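Local coordinates for HydG protein (Carboxydothermus hydrogenoformans, PDB 4RTB), which acts as a radical SAM maturase of [FeFe]-hydrogenase, a CO/CN synthase that holds S-adenosylmethionine and a [4Fe-4S] cluster, at residues D136-I141 and P170-E175; D244-G249 and D269-K274; I248-G253 and L262-H267. All blocks are in the same frame, centred on the assembly; numbering follows the deposited sequence.

Contact 1 (D136-I141 and P170-E175); sequences DEAKAI and PAIYSE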
ATOM      1  N   ASP A 136      -6.721  12.947  19.418  1.00 95.32           N
ATOM      2  CA  ASP A 136      -8.172  12.917  19.250  1.00 98.19           C
ATOM      3  C   ASP A 136      -8.550  12.273  17.921  1.00 98.92           C
ATOM      4  O   ASP A 136      -9.559  11.572  17.823  1.00 99.74           O
ATOM      5  CB  ASP A 136      -8.752  14.328  19.339  1.00107.18           C
ATOM      6  CG  ASP A 136      -9.924  14.416  20.296  1.00114.53           C
ATOM      7  OD1 ASP A 136     -10.956  15.006  19.915  1.00118.47           O
ATOM      8  OD2 ASP A 136      -9.810  13.905  21.431  1.00114.71           O
ATOM      9  N   GLU A 137      -7.735  12.527  16.903  1.00 97.10           N
ATOM     10  CA  GLU A 137      -7.901  11.895  15.599  1.00 93.69           C
ATOM     11  C   GLU A 137      -7.721  10.385  15.712  1.00 88.36           C
ATOM     12  O   GLU A 137      -8.468   9.610  15.109  1.00 84.65           O
ATOM     13  CB  GLU A 137      -6.905  12.473  14.590  1.00 99.11           C
ATOM     14  CG  GLU A 137      -7.144  13.933  14.235  1.00105.33           C
ATOM     15  CD  GLU A 137      -8.388  14.132  13.391  1.00105.25           C
ATOM     16  OE1 GLU A 137      -8.304  13.950  12.159  1.00104.94           O
ATOM     17  OE2 GLU A 137      -9.449  14.470  13.958  1.00104.60           O
ATOM     18  N   ALA A 138      -6.726   9.974  16.494  1.00 88.27           N
ATOM     19  CA  ALA A 138      -6.490   8.556  16.741  1.00 86.88           C
ATOM     20  C   ALA A 138      -7.686   7.927  17.454  1.00 86.48           C
ATOM     21  O   ALA A 138      -8.067   6.790  17.165  1.00 88.38           O
ATOM     22  CB  ALA A 138      -5.219   8.361  17.552  1.00 87.15           C
ATOM     23  N   LYS A 139      -8.279   8.677  18.380  1.00 85.85           N
ATOM     24  CA  LYS A 139      -9.474   8.227  19.091  1.00 85.12           C
ATOM     25  C   LYS A 139     -10.658   8.065  18.135  1.00 83.31           C
ATOM     26  O   LYS A 139     -11.413   7.092  18.222  1.00 85.06           O
ATOM     27  CB  LYS A 139      -9.843   9.208  20.212  1.00 86.31           C
ATOM     28  CG  LYS A 139      -8.897   9.208  21.410  1.00 89.76           C
ATOM     29  CD  LYS A 139      -9.363  10.191  22.482  1.00 98.82           C
ATOM     30  CE  LYS A 139      -8.409  10.243  23.672  1.00104.86           C
ATOM     31  NZ  LYS A 139      -8.309   8.936  24.381  1.00106.28           N
ATOM     32  N   ALA A 140     -10.810   9.021  17.221  1.00 82.42           N
ATOM     33  CA  ALA A 140     -11.920   9.017  16.271  1.00 77.39           C
ATOM     34  C   ALA A 140     -11.795   7.859  15.289  1.00 80.82           C
ATOM     35  O   ALA A 140     -12.784   7.211  14.943  1.00 83.53           O
ATOM     36  CB  ALA A 140     -11.985  10.342  15.527  1.00 73.81           C
ATOM     37  N   ILE A 141     -10.569   7.612  14.844  1.00 77.97           N
ATOM     38  CA  ILE A 141     -10.270   6.490  13.964  1.00 70.07           C
ATOM     39  C   ILE A 141     -10.481   5.155  14.682  1.00 76.87           C
ATOM     40  O   ILE A 141     -10.960   4.189  14.088  1.00 81.57           O
ATOM     41  CB  ILE A 141      -8.821   6.581  13.433  1.00 71.66           C
ATOM     42  CG1 ILE A 141      -8.686   7.763  12.472  1.00 71.38           C
ATOM     43  CG2 ILE A 141      -8.404   5.301  12.739  1.00 58.68           C
ATOM     44  CD1 ILE A 141      -7.325   7.869  11.820  1.00 70.39           C
ATOM     45  N   PRO A 170       4.338   8.008  20.744  1.00 81.13           N
ATOM     46  CA  PRO A 170       4.124   7.293  22.009  1.00 82.87           C
ATOM     47  C   PRO A 170       2.841   7.730  22.706  1.00 86.54           C
ATOM     48  O   PRO A 170       2.211   6.933  23.408  1.00 89.68           O
ATOM     49  CB  PRO A 170       5.349   7.676  22.848  1.00 79.32           C
ATOM     50  CG  PRO A 170       6.361   8.124  21.865  1.00 73.08           C
ATOM     51  CD  PRO A 170       5.587   8.791  20.779  1.00 74.94           C
ATOM     52  N   ALA A 171       2.466   8.991  22.510  1.00 86.93           N
ATOM     53  CA  ALA A 171       1.224   9.517  23.058  1.00 87.33           C
ATOM     54  C   ALA A 171       0.030   8.764  22.483  1.00 86.04           C
ATOM     55  O   ALA A 171      -0.909   8.440  23.205  1.00 90.07           O
ATOM     56  CB  ALA A 171       1.104  11.007  22.780  1.00 88.54           C
ATOM     57  N   ILE A 172       0.073   8.485  21.182  1.00 80.10           N
ATOM     58  CA  ILE A 172      -0.972   7.698  20.538  1.00 81.21           C
ATOM     59  C   ILE A 172      -0.984   6.267  21.071  1.00 83.27           C
ATOM     60  O   ILE A 172      -2.039   5.749  21.441  1.00 88.65           O
ATOM     61  CB  ILE A 172      -0.808   7.674  19.002  1.00 77.40           C
ATOM     62  CG1 ILE A 172      -1.266   9.003  18.397  1.00 79.26           C
ATOM     63  CG2 ILE A 172      -1.605   6.534  18.394  1.00 67.11           C
ATOM     64  CD1 ILE A 172      -1.223   9.036  16.882  1.00 73.02           C
ATOM     65  N   TYR A 173       0.188   5.634  21.115  1.00 78.01           N
ATOM     66  CA  TYR A 173       0.293   4.270  21.629  1.00 77.63           C
ATOM     67  C   TYR A 173      -0.259   4.131  23.045  1.00 85.66           C
ATOM     68  O   TYR A 173      -0.879   3.121  23.378  1.00 86.51           O
ATOM     69  CB  TYR A 173       1.745   3.792  21.612  1.00 79.08           C
ATOM     70  CG  TYR A 173       2.163   3.118  20.329  1.00 82.60           C
ATOM     71  CD1 TYR A 173       1.543   1.950  19.902  1.00 88.97           C
ATOM     72  CD2 TYR A 173       3.189   3.637  19.553  1.00 85.06           C
ATOM     73  CE1 TYR A 173       1.926   1.325  18.730  1.00 89.95           C
ATOM     74  CE2 TYR A 173       3.579   3.021  18.382  1.00 88.91           C
ATOM     75  CZ  TYR A 173       2.946   1.865  17.975  1.00 90.41           C
ATOM     76  OH  TYR A 173       3.333   1.253  16.806  1.00 87.95           O
ATOM     77  N   SER A 174      -0.036   5.142  23.876  1.00 92.08           N
ATOM     78  CA  SER A 174      -0.421   5.041  25.278  1.00 98.28           C
ATOM     79  C   SER A 174      -1.876   5.447  25.513  1.00 98.34           C
ATOM     80  O   SER A 174      -2.610   4.754  26.216  1.00 97.87           O
ATOM     81  CB  SER A 174       0.511   5.889  26.145  1.00103.09           C
ATOM     82  OG  SER A 174       0.453   5.479  27.501  1.00107.23           O
ATOM     83  N   GLU A 175      -2.289   6.561  24.917  1.00 99.17           N
ATOM     84  CA  GLU A 175      -3.636   7.095  25.124  1.00101.54           C
ATOM     85  C   GLU A 175      -4.713   6.373  24.315  1.00101.06           C
ATOM     86  O   GLU A 175      -5.884   6.380  24.693  1.00102.90           O
ATOM     87  CB  GLU A 175      -3.668   8.589  24.787  1.00103.58           C
ATOM     88  CG  GLU A 175      -3.633   9.511  25.995  1.00109.79           C
ATOM     89  CD  GLU A 175      -3.341  10.951  25.614  1.00111.24           C
ATOM     90  OE1 GLU A 175      -4.290  11.764  25.563  1.00112.49           O
ATOM     91  OE2 GLU A 175      -2.159  11.269  25.367  1.00109.28           O
TER
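The methyl group of A138 faces the side chain of I172, and this apolar touch is the centre of a small helix-to-helix contact. CB of A138 stands 4.1 Å from CG1 of I172, and CG2 and CD1 of the same isoleucine come about equally near, so the branched side chain curves round the methyl rather than pushing one tip at it. I172 places CG1 anti to its carbonyl carbon (chi1 -76°), which carries the CG1 arm over to A138. With so small a partner, the backbones draw close: the CA atoms of A138 and I172 are 6.8 Å apart. At the solvent side K139 runs extended and bends only at its last torsion (chi4 -62°), bringing NZ to 3.5 Å from the backbone O of E175. The E175 carboxylate lies farther off, its OE1 5.1 Å from NZ, where a weak electrostatic attraction is possible though the charged atoms do not touch. V176 and I178 extend the apolar patch just beyond, and A171 and E175 rest on V135. The pair joins helix 131-144 to helix 158-175, which precede and follow strand 148-153 of the parallel sheet, while I141 packs from the former helix onto strand 95-105.

Contact 2 (D244-G249 and D269-K274); sequences DDIGIG and DYLKKK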
ATOM      1  N   ASP A 244      13.172  -3.187  10.164  1.00106.78           N
ATOM      2  CA  ASP A 244      13.104  -4.359   9.291  1.00110.32           C
ATOM      3  C   ASP A 244      11.861  -4.390   8.398  1.00107.29           C
ATOM      4  O   ASP A 244      11.829  -5.108   7.400  1.00116.48           O
ATOM      5  CB  ASP A 244      13.165  -5.637  10.130  1.00118.87           C
ATOM      6  CG  ASP A 244      12.695  -5.419  11.555  1.00127.20           C
ATOM      7  OD1 ASP A 244      12.102  -4.354  11.834  1.00131.40           O
ATOM      8  OD2 ASP A 244      12.913  -6.315  12.398  1.00130.08           O
ATOM      9  N   ASP A 245      10.842  -3.618   8.760  1.00 91.69           N
ATOM     10  CA  ASP A 245       9.610  -3.566   7.978  1.00 82.21           C
ATOM     11  C   ASP A 245       9.520  -2.271   7.178  1.00 78.05           C
ATOM     12  O   ASP A 245       9.337  -1.194   7.745  1.00 78.93           O
ATOM     13  CB  ASP A 245       8.389  -3.705   8.889  1.00 77.65           C
ATOM     14  CG  ASP A 245       8.412  -4.979   9.706  1.00 85.29           C
ATOM     15  OD1 ASP A 245       8.757  -6.042   9.147  1.00 96.48           O
ATOM     16  OD2 ASP A 245       8.089  -4.914  10.909  1.00 82.20           O
ATOM     17  N   ILE A 246       9.646  -2.382   5.860  1.00 73.13           N
ATOM     18  CA  ILE A 246       9.630  -1.214   4.984  1.00 72.20           C
ATOM     19  C   ILE A 246       8.624  -1.370   3.848  1.00 69.52           C
ATOM     20  O   ILE A 246       8.226  -2.484   3.511  1.00 62.52           O
ATOM     21  CB  ILE A 246      11.019  -0.951   4.381  1.00 68.61           C
ATOM     22  CG1 ILE A 246      11.459  -2.147   3.538  1.00 70.95           C
ATOM     23  CG2 ILE A 246      12.032  -0.665   5.479  1.00 67.92           C
ATOM     24  CD1 ILE A 246      12.869  -2.042   3.004  1.00 77.45           C
ATOM     25  N   GLY A 247       8.225  -0.250   3.252  1.00 71.02           N
ATOM     26  CA  GLY A 247       7.265  -0.278   2.165  1.00 70.64           C
ATOM     27  C   GLY A 247       7.694   0.514   0.945  1.00 75.25           C
ATOM     28  O   GLY A 247       7.980   1.707   1.038  1.00 74.02           O
ATOM     29  N   ILE A 248       7.740  -0.151  -0.205  1.00 87.13           N
ATOM     30  CA  ILE A 248       8.030   0.525  -1.467  1.00 92.39           C
ATOM     31  C   ILE A 248       6.737   1.099  -2.042  1.00 84.02           C
ATOM     32  O   ILE A 248       5.651   0.760  -1.582  1.00 78.44           O
ATOM     33  CB  ILE A 248       8.676  -0.433  -2.499  1.00101.10           C
ATOM     34  CG1 ILE A 248       9.779  -1.271  -1.861  1.00104.09           C
ATOM     35  CG2 ILE A 248       9.267   0.332  -3.668  1.00108.69           C
ATOM     36  CD1 ILE A 248      10.735  -1.872  -2.883  1.00110.37           C
ATOM     37  N   GLY A 249       6.858   1.982  -3.030  1.00 78.51           N
ATOM     38  CA  GLY A 249       5.719   2.478  -3.776  1.00 72.75           C
ATOM     39  C   GLY A 249       6.169   3.167  -5.050  1.00 72.66           C
ATOM     40  O   GLY A 249       7.298   3.646  -5.138  1.00 82.76           O
ATOM     41  N   ASP A 269      13.552  -7.104  -5.561  1.00 67.14           N
ATOM     42  CA  ASP A 269      14.604  -8.063  -5.879  1.00 77.86           C
ATOM     43  C   ASP A 269      15.909  -7.676  -5.198  1.00 77.19           C
ATOM     44  O   ASP A 269      16.509  -8.475  -4.469  1.00 72.26           O
ATOM     45  CB  ASP A 269      14.816  -8.144  -7.392  1.00 95.64           C
ATOM     46  CG  ASP A 269      14.240  -9.406  -8.001  1.00110.69           C
ATOM     47  OD1 ASP A 269      13.153  -9.841  -7.567  1.00112.97           O
ATOM     48  OD2 ASP A 269      14.875  -9.957  -8.926  1.00116.06           O
ATOM     49  N   TYR A 270      16.334  -6.439  -5.450  1.00 78.38           N
ATOM     50  CA  TYR A 270      17.570  -5.899  -4.896  1.00 76.73           C
ATOM     51  C   TYR A 270      17.611  -6.009  -3.378  1.00 76.58           C
ATOM     52  O   TYR A 270      18.589  -6.504  -2.816  1.00 66.21           O
ATOM     53  CB  TYR A 270      17.752  -4.439  -5.317  1.00 75.52           C
ATOM     54  CG  TYR A 270      18.869  -3.720  -4.589  1.00 83.42           C
ATOM     55  CD1 TYR A 270      18.610  -2.965  -3.450  1.00 86.52           C
ATOM     56  CD2 TYR A 270      20.179  -3.790  -5.043  1.00 88.94           C
ATOM     57  CE1 TYR A 270      19.625  -2.310  -2.781  1.00 90.07           C
ATOM     58  CE2 TYR A 270      21.201  -3.133  -4.381  1.00 91.33           C
ATOM     59  CZ  TYR A 270      20.917  -2.393  -3.251  1.00 94.36           C
ATOM     60  OH  TYR A 270      21.926  -1.735  -2.583  1.00101.79           O
ATOM     61  N   LEU A 271      16.555  -5.536  -2.722  1.00 63.85           N
ATOM     62  CA  LEU A 271      16.474  -5.615  -1.268  1.00 63.47           C
ATOM     63  C   LEU A 271      16.614  -7.053  -0.777  1.00 85.94           C
ATOM     64  O   LEU A 271      17.382  -7.328   0.151  1.00 85.79           O
ATOM     65  CB  LEU A 271      15.158  -5.017  -0.762  1.00 61.97           C
ATOM     66  CG  LEU A 271      15.148  -3.552  -0.308  1.00 70.96           C
ATOM     67  CD1 LEU A 271      16.561  -3.019  -0.072  1.00 74.48           C
ATOM     68  CD2 LEU A 271      14.384  -2.667  -1.280  1.00 66.93           C
ATOM     69  N   LYS A 272      15.879  -7.965  -1.410  1.00 85.37           N
ATOM     70  CA  LYS A 272      15.934  -9.380  -1.057  1.00 83.27           C
ATOM     71  C   LYS A 272      17.352  -9.939  -1.168  1.00 83.45           C
ATOM     72  O   LYS A 272      17.808 -10.669  -0.286  1.00 84.38           O
ATOM     73  CB  LYS A 272      14.984 -10.188  -1.943  1.00 80.19           C
ATOM     74  N   LYS A 273      18.047  -9.588  -2.246  1.00 82.62           N
ATOM     75  CA  LYS A 273      19.407 -10.075  -2.456  1.00 82.85           C
ATOM     76  C   LYS A 273      20.400  -9.470  -1.463  1.00 86.21           C
ATOM     77  O   LYS A 273      21.324 -10.149  -1.008  1.00 83.81           O
ATOM     78  CB  LYS A 273      19.861  -9.781  -3.888  1.00 69.17           C
ATOM     79  N   LYS A 274      20.203  -8.201  -1.121  1.00 88.27           N
ATOM     80  CA  LYS A 274      21.174  -7.472  -0.310  1.00 93.93           C
ATOM     81  C   LYS A 274      21.046  -7.743   1.187  1.00 94.56           C
ATOM     82  O   LYS A 274      22.048  -7.965   1.866  1.00 97.71           O
ATOM     83  CB  LYS A 274      21.056  -5.967  -0.567  1.00 95.25           C
ATOM     84  CG  LYS A 274      22.117  -5.126   0.132  1.00 89.85           C
TER
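L271 reaches from its helix toward two isoleucines of a strand, I246 and I248, and meets each with a different part of its side chain. Toward I248 the approach is tip to tip: CD2 of L271 and CD1 of I248 are 4.1 Å apart, methyl against methyl. Toward I246 it is the branch point that is nearest, CG of L271 lying 4.3 Å from CD1 of I246. The two isoleucine ends are themselves 6.3 Å apart, CD1 of I246 to CD1 of I248; CD2 of L271 is turned toward this pair while its CD1 turns away, and one helix residue touches two strand positions.

The isoleucines reach this common partner by different rotations. In I246, CG1 lies between the backbone N and the carbonyl carbon (chi1 61°), whereas in I248 it is beside the N and opposite the carbonyl carbon (chi1 -45°). Both arms then run out extended to CD1. G247, between them, takes no part in the touch; its backbone bonds to Y204 and L206 and helps fix the strand.

No polar group bridges the two segments, and all three touching residues are buried. I246 also packs on V235 and I239 of helix 234-240, and I248 on Y211 and P279. Y270, next to L271, ties the two helices together through a hydrogen bond from its hydroxyl to OE1 of E236.

The nearest CA atoms, those of I246 and L271, are 10.3 Å apart, a distance bridged by side chains alone. Strand 246-249, helix 257-275 and strand 281-283 form a beta-alpha-beta crossover, and its hydrophobic seam between strand and covering helix is the kind repeated round the alpha/beta barrels of radical SAM enzymes.

Contact 3 (I248-G253 and L262-H267); sequences IGALFG and LGVIAH. With SAM (S-adenosylmethionine), chain B.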
ATOM      1  N   ILE A 248       7.740  -0.151  -0.205  1.00 87.13           N
ATOM      2  CA  ILE A 248       8.030   0.525  -1.467  1.00 92.39           C
ATOM      3  C   ILE A 248       6.737   1.099  -2.042  1.00 84.02           C
ATOM      4  O   ILE A 248       5.651   0.760  -1.582  1.00 78.44           O
ATOM      5  CB  ILE A 248       8.676  -0.433  -2.499  1.00101.10           C
ATOM      6  CG1 ILE A 248       9.779  -1.271  -1.861  1.00104.09           C
ATOM      7  CG2 ILE A 248       9.267   0.332  -3.668  1.00108.69           C
ATOM      8  CD1 ILE A 248      10.735  -1.872  -2.883  1.00110.37           C
ATOM      9  N   GLY A 249       6.858   1.982  -3.030  1.00 78.51           N
ATOM     10  CA  GLY A 249       5.719   2.478  -3.776  1.00 72.75           C
ATOM     11  C   GLY A 249       6.169   3.167  -5.050  1.00 72.66           C
ATOM     12  O   GLY A 249       7.298   3.646  -5.138  1.00 82.76           O
ATOM     13  N   ALA A 250       5.289   3.210  -6.043  1.00 66.97           N
ATOM     14  CA  ALA A 250       5.570   3.928  -7.280  1.00 66.62           C
ATOM     15  C   ALA A 250       4.307   4.598  -7.793  1.00 72.65           C
ATOM     16  O   ALA A 250       3.301   3.940  -8.031  1.00 82.25           O
ATOM     17  CB  ALA A 250       6.139   2.994  -8.332  1.00 58.63           C
ATOM     18  N   LEU A 251       4.361   5.913  -7.955  1.00 77.11           N
ATOM     19  CA  LEU A 251       3.216   6.658  -8.456  1.00 75.56           C
ATOM     20  C   LEU A 251       3.005   6.361  -9.936  1.00 81.19           C
ATOM     21  O   LEU A 251       3.886   6.607 -10.764  1.00 87.60           O
ATOM     22  CB  LEU A 251       3.410   8.156  -8.226  1.00 73.91           C
ATOM     23  CG  LEU A 251       2.167   9.035  -8.340  1.00 78.25           C
ATOM     24  CD1 LEU A 251       0.947   8.312  -7.797  1.00 74.45           C
ATOM     25  CD2 LEU A 251       2.393  10.330  -7.583  1.00 81.07           C
ATOM     26  N   PHE A 252       1.837   5.817 -10.264  1.00 82.54           N
ATOM     27  CA  PHE A 252       1.534   5.440 -11.640  1.00 82.36           C
ATOM     28  C   PHE A 252       0.793   6.551 -12.370  1.00 86.26           C
ATOM     29  O   PHE A 252      -0.182   7.102 -11.859  1.00 95.62           O
ATOM     30  CB  PHE A 252       0.723   4.145 -11.672  1.00 79.22           C
ATOM     31  CG  PHE A 252       1.536   2.924 -11.363  1.00 75.29           C
ATOM     32  CD1 PHE A 252       2.249   2.282 -12.362  1.00 72.00           C
ATOM     33  CD2 PHE A 252       1.603   2.424 -10.072  1.00 72.37           C
ATOM     34  CE1 PHE A 252       3.009   1.160 -12.081  1.00 69.55           C
ATOM     35  CE2 PHE A 252       2.362   1.303  -9.784  1.00 69.80           C
ATOM     36  CZ  PHE A 252       3.066   0.672 -10.791  1.00 59.68           C
ATOM     37  N   GLY A 253       1.268   6.870 -13.569  1.00 82.27           N
ATOM     38  CA  GLY A 253       0.719   7.968 -14.338  1.00 87.05           C
ATOM     39  C   GLY A 253       1.738   9.081 -14.456  1.00 89.27           C
ATOM     40  O   GLY A 253       1.522  10.075 -15.149  1.00 91.30           O
ATOM     41  N   LEU A 262       8.447  -2.364 -13.747  1.00 70.59           N
ATOM     42  CA  LEU A 262       9.762  -2.992 -13.797  1.00 76.12           C
ATOM     43  C   LEU A 262      10.627  -2.575 -12.603  1.00 78.10           C
ATOM     44  O   LEU A 262      11.241  -3.415 -11.932  1.00 78.70           O
ATOM     45  CB  LEU A 262      10.466  -2.623 -15.105  1.00 79.85           C
ATOM     46  CG  LEU A 262      10.581  -3.642 -16.239  1.00 80.86           C
ATOM     47  CD1 LEU A 262       9.518  -4.717 -16.133  1.00 73.62           C
ATOM     48  CD2 LEU A 262      10.486  -2.924 -17.576  1.00 85.89           C
ATOM     49  N   GLY A 263      10.656  -1.272 -12.345  1.00 72.31           N
ATOM     50  CA  GLY A 263      11.483  -0.702 -11.298  1.00 72.83           C
ATOM     51  C   GLY A 263      11.149  -1.193  -9.903  1.00 71.36           C
ATOM     52  O   GLY A 263      12.050  -1.441  -9.101  1.00 71.04           O
ATOM     53  N   VAL A 264       9.860  -1.326  -9.606  1.00 68.57           N
ATOM     54  CA  VAL A 264       9.439  -1.810  -8.295  1.00 68.93           C
ATOM     55  C   VAL A 264       9.928  -3.234  -8.049  1.00 71.99           C
ATOM     56  O   VAL A 264      10.516  -3.531  -7.006  1.00 78.82           O
ATOM     57  CB  VAL A 264       7.912  -1.769  -8.144  1.00 71.70           C
ATOM     58  CG1 VAL A 264       7.485  -2.492  -6.879  1.00 75.08           C
ATOM     59  CG2 VAL A 264       7.426  -0.334  -8.130  1.00 67.27           C
ATOM     60  N   ILE A 265       9.685  -4.108  -9.019  1.00 70.07           N
ATOM     61  CA  ILE A 265      10.103  -5.497  -8.908  1.00 74.23           C
ATOM     62  C   ILE A 265      11.622  -5.592  -8.793  1.00 71.60           C
ATOM     63  O   ILE A 265      12.142  -6.365  -7.986  1.00 71.71           O
ATOM     64  CB  ILE A 265       9.617  -6.332 -10.110  1.00 77.29           C
ATOM     65  CG1 ILE A 265       8.099  -6.202 -10.259  1.00 73.91           C
ATOM     66  CG2 ILE A 265      10.010  -7.790  -9.937  1.00 77.75           C
ATOM     67  CD1 ILE A 265       7.532  -6.965 -11.434  1.00 75.81           C
ATOM     68  N   ALA A 266      12.327  -4.790  -9.586  1.00 72.84           N
ATOM     69  CA  ALA A 266      13.786  -4.743  -9.512  1.00 78.24           C
ATOM     70  C   ALA A 266      14.248  -4.311  -8.123  1.00 71.12           C
ATOM     71  O   ALA A 266      15.234  -4.827  -7.594  1.00 67.46           O
ATOM     72  CB  ALA A 266      14.342  -3.803 -10.570  1.00 83.59           C
ATOM     73  N   HIS A 267      13.518  -3.366  -7.541  1.00 65.17           N
ATOM     74  CA  HIS A 267      13.835  -2.814  -6.231  1.00 64.33           C
ATOM     75  C   HIS A 267      13.680  -3.868  -5.136  1.00 70.56           C
ATOM     76  O   HIS A 267      14.590  -4.077  -4.326  1.00 74.69           O
ATOM     77  CB  HIS A 267      12.938  -1.606  -5.945  1.00 65.79           C
ATOM     78  CG  HIS A 267      13.448  -0.716  -4.860  1.00 74.83           C
ATOM     79  ND1 HIS A 267      12.819   0.466  -4.506  1.00 74.90           N
ATOM     80  CD2 HIS A 267      14.524  -0.817  -4.045  1.00 75.46           C
ATOM     81  CE1 HIS A 267      13.483   1.040  -3.527  1.00 75.09           C
ATOM     82  NE2 HIS A 267      14.525   0.280  -3.223  1.00 76.41           N
TER
HETATM   83  N   SAM B 501       5.655  13.703   1.979  1.00 88.94           N
HETATM   84  CA  SAM B 501       6.155  12.329   1.943  1.00 88.80           C
HETATM   85  C   SAM B 501       6.663  11.900   0.571  1.00 95.50           C
HETATM   86  O   SAM B 501       6.578  12.628  -0.413  1.00 96.53           O
HETATM   87  OXT SAM B 501       7.181  10.796   0.421  1.00 99.36           O
HETATM   88  CB  SAM B 501       5.087  11.334   2.396  1.00 84.44           C
HETATM   89  CG  SAM B 501       3.630  11.786   2.304  1.00 82.71           C
HETATM   90  SD  SAM B 501       2.923  12.056   0.659  1.00102.66           S
HETATM   91  CE  SAM B 501       1.504  13.029   1.169  1.00132.84           C
HETATM   92  C5' SAM B 501       1.972  10.540   0.416  1.00106.00           C
HETATM   93  C4' SAM B 501       1.934  10.020  -1.019  1.00 96.69           C
HETATM   94  O4' SAM B 501       0.834  10.510  -1.767  1.00 93.13           O
HETATM   95  C3' SAM B 501       3.168  10.422  -1.809  1.00 85.74           C
HETATM   96  O3' SAM B 501       4.196   9.479  -1.632  1.00 82.77           O
HETATM   97  C2' SAM B 501       2.675  10.448  -3.241  1.00 85.09           C
HETATM   98  O2' SAM B 501       3.139   9.320  -3.940  1.00 87.34           O
HETATM   99  C1' SAM B 501       1.162  10.365  -3.137  1.00 91.03           C
HETATM  100  N9  SAM B 501       0.579  11.430  -3.965  1.00 96.04           N
HETATM  101  C8  SAM B 501       0.917  12.754  -3.938  1.00 98.11           C
HETATM  102  N7  SAM B 501       0.168  13.409  -4.852  1.00106.56           N
HETATM  103  C5  SAM B 501      -0.635  12.517  -5.469  1.00108.77           C
HETATM  104  C6  SAM B 501      -1.583  12.651  -6.472  1.00110.19           C
HETATM  105  N6  SAM B 501      -1.830  13.845  -7.002  1.00119.13           N
HETATM  106  N1  SAM B 501      -2.266  11.539  -6.916  1.00105.28           N
HETATM  107  C2  SAM B 501      -2.005  10.302  -6.363  1.00101.05           C
HETATM  108  N3  SAM B 501      -1.061  10.175  -5.365  1.00 98.90           N
HETATM  109  C4  SAM B 501      -0.387  11.266  -4.924  1.00103.09           C
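Rotation of H267 to chi1 -162°, which sets CG opposite the backbone N, turns its ring so that one face receives I248, while V264 sends CG1 opposite its own N and leaves CG2 facing A250. CD1 of I248 sits 3.4 Å above the imidazole plane, in a CH-pi contact 25° off the ring normal. It is displaced toward the rim, near CG and ND1, and CG2 of I248 approaches ND1 at 3.7 Å. One turn earlier along the helix, CG2 of V264 meets CB of A250 at 3.6 Å. The ring is also held by a hydrogen bond between its ND1 and the hydroxyl of Y211, whose ring plane stands at about 80° to it. Replacing H267 with an alanine would probably leave the Y211 hydroxyl without this partner and open a gap beside the I248 methyl. L251, just past A250, turns to the bound S-adenosylmethionine, its CD1 3.7 Å from the adenine N3. Strand 246-249 runs into a loop that lines the S-adenosylmethionine pocket, while helix 257-275 packs on the strand and the start of that loop; V264 also packs on L313 of helix 303-316, and H267 on I25 of helix 23-39.

In the fold
Contact 1 closes before the other two open, and it is remote from both: its centre lies about 29 Å from that of contact 2 and about 32 Å from that of contact 3, on the other side of the chain's centre from contact 3. It ties two helices together, whereas contacts 2 and 3, with centres about 12 Å apart, fix one helix, 257-275, to strand 246-249 and the loop that follows. These two share I248, which is touched by successive turns of that helix. All three belong to the alpha/beta framework round a parallel sheet, and the chain runs on from I248 to L251 at the S-adenosylmethionine pocket.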